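Local coordinates for tyrosyl-tRNA synthetase (Pyrococcus horikoshii, PDB 2CYC), which catalyses the two-step attachment of L-tyrosine to tRNA(Tyr), activating the amino acid with ATP before transferring it to the acceptor end, and works as a homodimer, at the interface of chains A and B. Residues are numbered along the deposited sequence; one frame, centred on the assembly and turned at random. Chains: chain A/B, tyrosyl-tRNA synthetase.

The interface of chains A and B. Residues chain A 138, 141-143, 146, 166, 170; chain B 162-163.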
loop_
_atom_site.group_PDB
_atom_site.type_symbol
_atom_site.label_atom_id
_atom_site.label_comp_id
_atom_site.label_asym_id
_atom_site.label_seq_id
_atom_site.Cartn_x
_atom_site.Cartn_y
_atom_site.Cartn_z
ATOM N N SER A 138 -2.124 -5.138 6.279
ATOM C CA SER A 138 -2.999 -4.004 6.006
ATOM C C SER A 138 -4.479 -4.317 6.164
ATOM O O SER A 138 -5.284 -3.412 6.378
ATOM C CB SER A 138 -2.718 -3.458 4.612
ATOM O OG SER A 138 -1.417 -2.905 4.577
ATOM N N VAL A 141 -5.450 -3.509 9.896
ATOM C CA VAL A 141 -5.169 -2.180 10.409
ATOM C C VAL A 141 -6.047 -1.170 9.671
ATOM O O VAL A 141 -6.163 -1.216 8.448
ATOM C CB VAL A 141 -3.683 -1.798 10.183
ATOM C CG1 VAL A 141 -3.386 -0.458 10.843
ATOM C CG2 VAL A 141 -2.769 -2.886 10.727
ATOM N N THR A 142 -6.660 -0.258 10.409
ATOM C CA THR A 142 -7.515 0.736 9.782
ATOM C C THR A 142 -6.708 1.872 9.191
ATOM O O THR A 142 -5.576 2.139 9.605
ATOM C CB THR A 142 -8.497 1.348 10.784
ATOM O OG1 THR A 142 -7.764 2.065 11.783
ATOM C CG2 THR A 142 -9.344 0.253 11.442
ATOM N N LEU A 143 -7.303 2.541 8.215
ATOM C CA LEU A 143 -6.676 3.681 7.576
ATOM C C LEU A 143 -6.354 4.718 8.648
ATOM O O LEU A 143 -5.255 5.272 8.687
ATOM C CB LEU A 143 -7.635 4.286 6.543
ATOM C CG LEU A 143 -7.266 5.650 5.962
ATOM C CD1 LEU A 143 -5.884 5.582 5.309
ATOM C CD2 LEU A 143 -8.325 6.069 4.950
ATOM N N VAL A 146 -3.278 3.851 10.507
ATOM C CA VAL A 146 -2.070 4.100 9.733
ATOM C C VAL A 146 -1.772 5.597 9.712
ATOM O O VAL A 146 -0.624 6.012 9.859
ATOM C CB VAL A 146 -2.207 3.618 8.270
ATOM C CG1 VAL A 146 -0.930 3.968 7.490
ATOM C CG2 VAL A 146 -2.477 2.110 8.237
ATOM N N LEU A 166 1.764 6.664 3.252
ATOM C CA LEU A 166 0.858 5.902 4.115
ATOM C C LEU A 166 1.206 4.410 4.018
ATOM O O LEU A 166 0.918 3.636 4.926
ATOM C CB LEU A 166 -0.602 6.117 3.694
ATOM C CG LEU A 166 -1.328 7.359 4.234
ATOM C CD1 LEU A 166 -1.465 7.231 5.736
ATOM C CD2 LEU A 166 -0.567 8.626 3.881
ATOM N N MET A 170 3.109 0.360 6.962
ATOM C CA MET A 170 2.732 -1.032 6.795
ATOM C C MET A 170 3.950 -1.833 6.327
ATOM O O MET A 170 4.076 -3.025 6.609
ATOM C CB MET A 170 1.560 -1.143 5.808
ATOM C CG MET A 170 0.282 -0.485 6.339
ATOM S SD MET A 170 -0.346 -1.235 7.877
ATOM C CE MET A 170 0.478 -0.221 9.157
ATOM N N ASP B 162 -10.410 -0.832 6.549
ATOM C CA ASP B 162 -9.048 -1.362 6.666
ATOM C C ASP B 162 -8.155 -0.724 5.600
ATOM O O ASP B 162 -8.618 -0.392 4.514
ATOM C CB ASP B 162 -9.035 -2.887 6.526
ATOM C CG ASP B 162 -9.569 -3.354 5.187
ATOM O OD1 ASP B 162 -10.809 -3.387 5.015
ATOM O OD2 ASP B 162 -8.745 -3.682 4.305
ATOM N N PHE B 163 -6.873 -0.560 5.912
ATOM C CA PHE B 163 -5.939 0.087 4.992
ATOM C C PHE B 163 -5.739 -0.641 3.667
ATOM O O PHE B 163 -5.501 -0.002 2.639
ATOM C CB PHE B 163 -4.577 0.297 5.683
ATOM C CG PHE B 163 -3.594 1.084 4.859
ATOM C CD1 PHE B 163 -2.502 0.450 4.257
ATOM C CD2 PHE B 163 -3.789 2.454 4.640
ATOM C CE1 PHE B 163 -1.615 1.169 3.436
ATOM C CE2 PHE B 163 -2.915 3.188 3.824
ATOM C CZ PHE B 163 -1.821 2.542 3.217
#
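B:Phe163 pushes its ring into a pocket of chain A lined by A:Leu143, A:Val146, A:Leu166 and A:Met170, a knob-into-pocket contact that illustrates how one aromatic side chain can help hold a homodimer together. The phenylalanine gives up 99 Å² to the partner, far more than any other residue here, and two-fold symmetry repeats the insertion with the chains exchanged. With CG anti to the backbone N (chi1 -174°), the ring reaches away from its own loop toward helices 143-148 and 164-178. A:Val146 crosses the phenylalanine side chain at about a right angle: its CG1 stands over one face toward the rim, and CG2, on the same side, is 3.7 Å from B:Phe163 CG. A:Leu143 instead meets the ring edge in plane, CD1 lying 3.8 Å from B:Phe163 CD2. The CB of A:Ser138 also lies in the ring plane, beside B:Phe163 CD1. Deeper in, the backbone O of A:Leu166 sits 3.4 Å from B:Phe163 CZ, while its CB packs 3.7 Å from B:Phe163 CE2. A:Met170, its CG anti to the carbonyl carbon (chi1 -65°), brings that methylene to 3.6 Å from B:Phe163 CD1, on the same side of the ring as A:Val146. Replacing B:Phe163 with alanine would probably leave a gap between A:Leu143, A:Val146, A:Leu166 and A:Met170 and deprive them of their shared apolar partner. The base of the knob is fixed by a backbone bond, where A:Thr142 and B:Asp162 form an antiparallel bridge between the subunits: the amide N of B:Phe163 donates to the carbonyl O of A:Val141 at 2.7 Å, nearly straight at 169° about the hydrogen.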